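Local coordinates for uncharacterized protein (PDB 6SCE) that probably acts as a CRISPR-associated DNA nuclease of type III defence, switched on when cyclic oligoadenylate binds to its CARF domains, at residues Y230-L235 / L261-R266; M204-L209 / R255-F260. One frame throughout, in Å; residues are numbered along the deposited sequence.

Contact 1 of 2, residues Y230-L235 / L261-R266; sequences YHKAHL and LVDPGR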
loop_
_atom_site.group_PDB
_atom_site.type_symbol
_atom_site.label_atom_id
_atom_site.label_comp_id
_atom_site.label_asym_id
_atom_site.label_seq_id
_atom_site.Cartn_x
_atom_site.Cartn_y
_atom_site.Cartn_z
ATOM N N TYR A 230 10.682 -19.650 -7.731
ATOM C CA TYR A 230 12.082 -19.319 -7.712
ATOM C C TYR A 230 12.889 -20.284 -8.594
ATOM O O TYR A 230 12.454 -21.405 -8.881
ATOM C CB TYR A 230 12.623 -19.196 -6.285
ATOM C CG TYR A 230 12.567 -20.430 -5.418
ATOM C CD1 TYR A 230 13.485 -21.456 -5.580
ATOM C CD2 TYR A 230 11.624 -20.550 -4.391
ATOM C CE1 TYR A 230 13.447 -22.575 -4.761
ATOM C CE2 TYR A 230 11.593 -21.661 -3.564
ATOM C CZ TYR A 230 12.507 -22.674 -3.752
ATOM O OH TYR A 230 12.475 -23.791 -2.941
ATOM N N HIS A 231 14.036 -19.805 -9.029
ATOM C CA HIS A 231 14.886 -20.496 -10.013
ATOM C C HIS A 231 15.777 -21.546 -9.323
ATOM O O HIS A 231 16.974 -21.336 -9.128
ATOM C CB HIS A 231 15.752 -19.472 -10.720
ATOM C CG HIS A 231 15.003 -18.633 -11.716
ATOM N ND1 HIS A 231 15.631 -17.727 -12.541
ATOM C CD2 HIS A 231 13.677 -18.562 -12.018
ATOM C CE1 HIS A 231 14.732 -17.142 -13.318
ATOM N NE2 HIS A 231 13.540 -17.630 -13.023
ATOM N N LYS A 232 15.158 -22.665 -9.014
ATOM C CA LYS A 232 15.794 -23.743 -8.290
ATOM C C LYS A 232 16.980 -24.296 -9.075
ATOM O O LYS A 232 17.988 -24.645 -8.465
ATOM C CB LYS A 232 14.806 -24.853 -7.976
ATOM C CG LYS A 232 15.326 -25.774 -6.883
ATOM C CD LYS A 232 14.342 -26.870 -6.571
ATOM C CE LYS A 232 13.298 -26.404 -5.583
ATOM N NZ LYS A 232 12.390 -27.531 -5.249
ATOM N N ALA A 233 16.880 -24.339 -10.408
ATOM C CA ALA A 233 17.993 -24.804 -11.222
ATOM C C ALA A 233 19.220 -23.898 -11.046
ATOM O O ALA A 233 20.351 -24.378 -10.976
ATOM C CB ALA A 233 17.610 -24.916 -12.681
ATOM N N HIS A 234 19.018 -22.591 -10.928
ATOM C CA HIS A 234 20.133 -21.730 -10.608
ATOM C C HIS A 234 20.743 -22.035 -9.228
ATOM O O HIS A 234 21.971 -22.039 -9.079
ATOM C CB HIS A 234 19.774 -20.251 -10.654
ATOM C CG HIS A 234 20.938 -19.363 -10.379
ATOM N ND1 HIS A 234 21.933 -19.145 -11.305
ATOM C CD2 HIS A 234 21.272 -18.639 -9.286
ATOM C CE1 HIS A 234 22.822 -18.315 -10.798
ATOM N NE2 HIS A 234 22.443 -17.992 -9.573
ATOM N N LEU A 235 19.901 -22.245 -8.234
ATOM C CA LEU A 235 20.385 -22.577 -6.887
ATOM C C LEU A 235 21.240 -23.872 -6.900
ATOM O O LEU A 235 22.249 -23.959 -6.193
ATOM C CB LEU A 235 19.222 -22.785 -5.933
ATOM C CG LEU A 235 18.390 -21.547 -5.587
ATOM C CD1 LEU A 235 17.321 -21.951 -4.598
ATOM C CD2 LEU A 235 19.252 -20.409 -5.084
ATOM N N LEU A 261 6.946 -15.506 -3.482
ATOM C CA LEU A 261 8.007 -16.404 -3.965
ATOM C C LEU A 261 7.708 -17.843 -3.593
ATOM O O LEU A 261 7.548 -18.150 -2.423
ATOM C CB LEU A 261 9.324 -15.983 -3.354
ATOM C CG LEU A 261 10.573 -16.539 -4.047
ATOM C CD1 LEU A 261 10.804 -15.811 -5.354
ATOM C CD2 LEU A 261 11.782 -16.394 -3.144
ATOM N N VAL A 262 7.623 -18.717 -4.579
ATOM C CA VAL A 262 7.171 -20.077 -4.362
ATOM C C VAL A 262 8.129 -21.121 -4.903
ATOM O O VAL A 262 8.876 -20.902 -5.877
ATOM C CB VAL A 262 5.749 -20.358 -4.926
ATOM C CG1 VAL A 262 4.699 -19.499 -4.231
ATOM C CG2 VAL A 262 5.691 -20.165 -6.430
ATOM N N ASP A 263 8.060 -22.280 -4.268
ATOM C CA ASP A 263 8.861 -23.442 -4.663
ATOM C C ASP A 263 8.225 -24.015 -5.924
ATOM O O ASP A 263 7.074 -24.432 -5.891
ATOM C CB ASP A 263 8.887 -24.429 -3.478
ATOM C CG ASP A 263 9.671 -25.716 -3.759
ATOM O OD1 ASP A 263 10.078 -25.976 -4.915
ATOM O OD2 ASP A 263 9.846 -26.462 -2.770
ATOM N N PRO A 264 8.965 -24.024 -7.051
ATOM C CA PRO A 264 8.412 -24.547 -8.287
ATOM C C PRO A 264 8.089 -26.035 -8.191
ATOM O O PRO A 264 7.324 -26.533 -8.983
ATOM C CB PRO A 264 9.525 -24.280 -9.311
ATOM C CG PRO A 264 10.776 -24.254 -8.504
ATOM C CD PRO A 264 10.369 -23.588 -7.218
ATOM N N GLY A 265 8.635 -26.707 -7.183
ATOM C CA GLY A 265 8.376 -28.124 -6.980
ATOM C C GLY A 265 7.084 -28.404 -6.253
ATOM O O GLY A 265 6.750 -29.564 -6.092
ATOM N N ARG A 266 6.332 -27.366 -5.834
ATOM C CA ARG A 266 5.105 -27.584 -5.060
ATOM C C ARG A 266 3.851 -26.944 -5.666
ATOM O O ARG A 266 3.940 -25.953 -6.385
ATOM C CB ARG A 266 5.303 -27.085 -3.633
ATOM C CG ARG A 266 6.427 -27.795 -2.885
ATOM C CD ARG A 266 6.841 -27.017 -1.646
ATOM N NE ARG A 266 5.792 -27.025 -0.631
ATOM C CZ ARG A 266 5.611 -27.993 0.269
ATOM N NH1 ARG A 266 6.416 -29.058 0.301
ATOM N NH2 ARG A 266 4.623 -27.901 1.148
#
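Leu261 opens the contact by pressing its branched end against the base of the tyrosine: with CG anti to the backbone N (chi1 -163°), CD1 lies 4.0 Å from Tyr230 CB, and CG sits near the plane of the ring at its edge. Val262 contributes through its backbone. Its O accepts from Tyr230 N at 2.9 Å, nearly along the C=O axis, while its side chain faces the other way, to Leu268 and Glu271 of helix 268-276. Asp263 follows, with its CA 3.4 Å from Tyr230 CE2 and its carboxylate turned 28° from the ring plane. OD1 takes two donors, from opposite sides of the carboxylate plane: Lys232 NZ at 2.8 Å in a salt bridge, and Gly265 N, also at 2.8 Å, closing an Asx turn. The lysine chain, bent at chi3 (-84°), brings the ammonium there, and two donors on one oxygen should help keep the aspartate charged. Pro264 sets its CD over the centre of the Tyr230 ring, 4.0 Å from the centroid, a CH-pi contact. Its CG also lies 3.3 Å from Tyr230 O. Tyr230 CG takes the crowded position between N and the carbonyl carbon, and its ring also meets Phe247 edge-to-face. Gly265 follows Pro264 inside the type I turn that spans Asp263 to Arg266. Since Val262 also pairs with Val228, the Tyr230 bond extends the pairing of parallel strands 225-229 and 260-262 past the last strand residue: the C-terminal rim of a beta-alpha-beta unit, where one strand passes into a helix with His231 at its N-cap position and the other into a turn.

Contact 2 of 2, residues M204-L209 / R255-F260; sequences MSRKAL and REYGVF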
loop_
_atom_site.group_PDB
_atom_site.type_symbol
_atom_site.label_atom_id
_atom_site.label_comp_id
_atom_site.label_asym_id
_atom_site.label_seq_id
_atom_site.Cartn_x
_atom_site.Cartn_y
_atom_site.Cartn_z
HETATM N N MSE A 204 18.103 -14.444 -10.358
HETATM C CA MSE A 204 16.922 -13.543 -10.359
HETATM C C MSE A 204 17.394 -12.214 -9.847
HETATM O O MSE A 204 18.128 -12.169 -8.856
HETATM C CB MSE A 204 15.872 -14.041 -9.394
HETATM C CG MSE A 204 15.567 -15.508 -9.607
HETATM SE SE MSE A 204 14.056 -16.162 -8.535
HETATM C CE MSE A 204 12.656 -15.855 -9.899
ATOM N N SER A 205 17.012 -11.114 -10.491
ATOM C CA SER A 205 17.492 -9.809 -10.032
ATOM C C SER A 205 16.490 -9.047 -9.208
ATOM O O SER A 205 15.272 -9.248 -9.318
ATOM C CB SER A 205 17.959 -8.957 -11.197
ATOM O OG SER A 205 16.892 -8.564 -12.021
ATOM N N ARG A 206 17.023 -8.157 -8.376
ATOM C CA ARG A 206 16.212 -7.219 -7.639
ATOM C C ARG A 206 15.379 -6.392 -8.623
ATOM O O ARG A 206 14.194 -6.183 -8.384
ATOM C CB ARG A 206 17.101 -6.319 -6.773
ATOM C CG ARG A 206 16.342 -5.397 -5.849
ATOM C CD ARG A 206 17.215 -4.261 -5.319
ATOM N NE ARG A 206 17.806 -4.528 -4.003
ATOM C CZ ARG A 206 17.135 -4.587 -2.848
ATOM N NH1 ARG A 206 17.787 -4.814 -1.718
ATOM N NH2 ARG A 206 15.813 -4.437 -2.806
ATOM N N LYS A 207 15.987 -5.964 -9.736
ATOM C CA LYS A 207 15.287 -5.177 -10.753
ATOM C C LYS A 207 14.096 -5.954 -11.338
ATOM O O LYS A 207 13.007 -5.405 -11.448
ATOM C CB LYS A 207 16.215 -4.766 -11.901
ATOM C CG LYS A 207 17.346 -3.821 -11.515
ATOM N N ALA A 208 14.299 -7.220 -11.704
ATOM C CA ALA A 208 13.233 -7.986 -12.346
ATOM C C ALA A 208 12.108 -8.309 -11.348
ATOM O O ALA A 208 10.932 -8.268 -11.717
ATOM C CB ALA A 208 13.758 -9.270 -12.984
ATOM N N LEU A 209 12.463 -8.631 -10.107
ATOM C CA LEU A 209 11.466 -8.904 -9.073
ATOM C C LEU A 209 10.616 -7.676 -8.754
ATOM O O LEU A 209 9.389 -7.772 -8.683
ATOM C CB LEU A 209 12.106 -9.429 -7.816
ATOM C CG LEU A 209 12.661 -10.840 -7.948
ATOM C CD1 LEU A 209 13.458 -11.166 -6.700
ATOM C CD2 LEU A 209 11.578 -11.880 -8.198
ATOM N N ARG A 255 9.975 -10.268 -0.360
ATOM C CA ARG A 255 9.239 -9.658 0.725
ATOM C C ARG A 255 9.161 -8.131 0.530
ATOM O O ARG A 255 8.094 -7.556 0.684
ATOM C CB ARG A 255 9.861 -9.992 2.077
ATOM C CG ARG A 255 9.038 -9.462 3.247
ATOM C CD ARG A 255 9.636 -9.834 4.592
ATOM N NE ARG A 255 9.072 -11.074 5.123
ATOM C CZ ARG A 255 9.298 -11.534 6.354
ATOM N NH1 ARG A 255 10.078 -10.862 7.200
ATOM N NH2 ARG A 255 8.741 -12.674 6.744
ATOM N N GLU A 256 10.280 -7.520 0.159
ATOM C CA GLU A 256 10.362 -6.078 -0.009
ATOM C C GLU A 256 9.426 -5.536 -1.085
ATOM O O GLU A 256 8.807 -4.491 -0.894
ATOM C CB GLU A 256 11.788 -5.667 -0.294
ATOM C CG GLU A 256 11.958 -4.167 -0.504
ATOM C CD GLU A 256 13.286 -3.678 -0.033
ATOM O OE1 GLU A 256 13.516 -3.751 1.200
ATOM O OE2 GLU A 256 14.087 -3.222 -0.892
ATOM N N TYR A 257 9.289 -6.241 -2.201
ATOM C CA TYR A 257 8.431 -5.752 -3.283
ATOM C C TYR A 257 7.063 -6.397 -3.370
ATOM O O TYR A 257 6.321 -6.171 -4.342
ATOM C CB TYR A 257 9.173 -5.870 -4.597
ATOM C CG TYR A 257 10.511 -5.193 -4.583
ATOM C CD1 TYR A 257 10.638 -3.832 -4.313
ATOM C CD2 TYR A 257 11.661 -5.914 -4.866
ATOM C CE1 TYR A 257 11.882 -3.216 -4.305
ATOM C CE2 TYR A 257 12.899 -5.316 -4.879
ATOM C CZ TYR A 257 13.016 -3.973 -4.598
ATOM O OH TYR A 257 14.288 -3.424 -4.624
ATOM N N GLY A 258 6.700 -7.204 -2.369
ATOM C CA GLY A 258 5.381 -7.819 -2.338
ATOM C C GLY A 258 5.162 -9.000 -3.293
ATOM O O GLY A 258 4.048 -9.272 -3.726
ATOM N N VAL A 259 6.221 -9.747 -3.582
ATOM C CA VAL A 259 6.118 -10.936 -4.424
ATOM C C VAL A 259 5.889 -12.172 -3.585
ATOM O O VAL A 259 6.482 -12.325 -2.501
ATOM C CB VAL A 259 7.416 -11.077 -5.241
ATOM C CG1 VAL A 259 7.572 -12.474 -5.819
ATOM C CG2 VAL A 259 7.416 -10.010 -6.314
ATOM N N PHE A 260 5.051 -13.067 -4.080
ATOM C CA PHE A 260 4.824 -14.354 -3.450
ATOM C C PHE A 260 5.795 -15.335 -4.118
ATOM O O PHE A 260 5.523 -15.877 -5.185
ATOM C CB PHE A 260 3.372 -14.762 -3.630
ATOM C CG PHE A 260 2.979 -16.057 -2.975
ATOM C CD1 PHE A 260 3.431 -16.399 -1.712
ATOM C CD2 PHE A 260 2.127 -16.914 -3.626
ATOM C CE1 PHE A 260 3.025 -17.575 -1.120
ATOM C CE2 PHE A 260 1.709 -18.085 -3.044
ATOM C CZ PHE A 260 2.163 -18.416 -1.783
#
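The first turn of helix 206-220 faces the C-terminal end of helix 240-257, with the CA atoms of Leu209 and Tyr257 7.3 Å apart. Arg206 carries the polar part of the contact. Its CG is anti to the backbone N and the chain then bends at chi3, so that the guanidinium curls round the phenol tip and presents NH2 to two acceptors. Tyr257 OH receives the first bond at 2.6 Å and 154°, lying close to the guanidinium plane, and the two flat groups stand 86° apart. Arg206 CG meets the tyrosine at its edge, in the ring plane, 3.1 Å from OH; the hydroxyl is therefore held against both the alkyl chain and the nitrogen. The second bond, a salt bridge to Glu256 OE2 at 2.8 Å, is more bent at 135° and reaches the oxygen from above the carboxylate plane. Glu256 has further partners: OE2 is also bonded to Thr540 OG1, and OE1 to Tyr434 OH. This buried carboxylate is thus satisfied at both oxygens, which, with the arginine beside it, should favour its charged form. Its own CG lies 3.9 Å above the plane of the Tyr257 ring, toward the rim of one face. Beyond the polar cluster the Leu209 carbonyl group packs against apolar side-chain atoms: its C lies 4.4 Å from Tyr257 CD2 and its O 3.8 Å from Val259 CG2. Both helix ends are capped. Ser205 OG accepts from Ala208 N at the N-cap, and Gly258, with positive phi, is the first residue to leave helical angles and forms a Schellman motif, from which the chain runs through Val259 into strand 260-262. The arrangement is that of neighbouring crossover helices packed together in an alpha/beta domain.

In the fold
The two contacts interleave along the chain, running 204-209, 230-235, 255-260 and 261-266, with the last two segments continuous. Their centres lie 14 Å apart and they share one alpha/beta unit: helix 206-220 leads to strand 225-229, and helices 232-236 and 240-257 then connect it to the parallel edge strand 260-262. Contact 1 sits where these strands end; contact 2 joins the helices at the opposite end of strand 260-262, where the chain enters it. They touch directly through Met204, present as selenomethionine, whose SE lies 3.8 Å from Tyr230 CA and whose CE lies 3.6 Å from His231 CD2. Contact 2 also reaches Thr540 and helix 561-579, thereby connecting this unit to the C-terminal part of the protein.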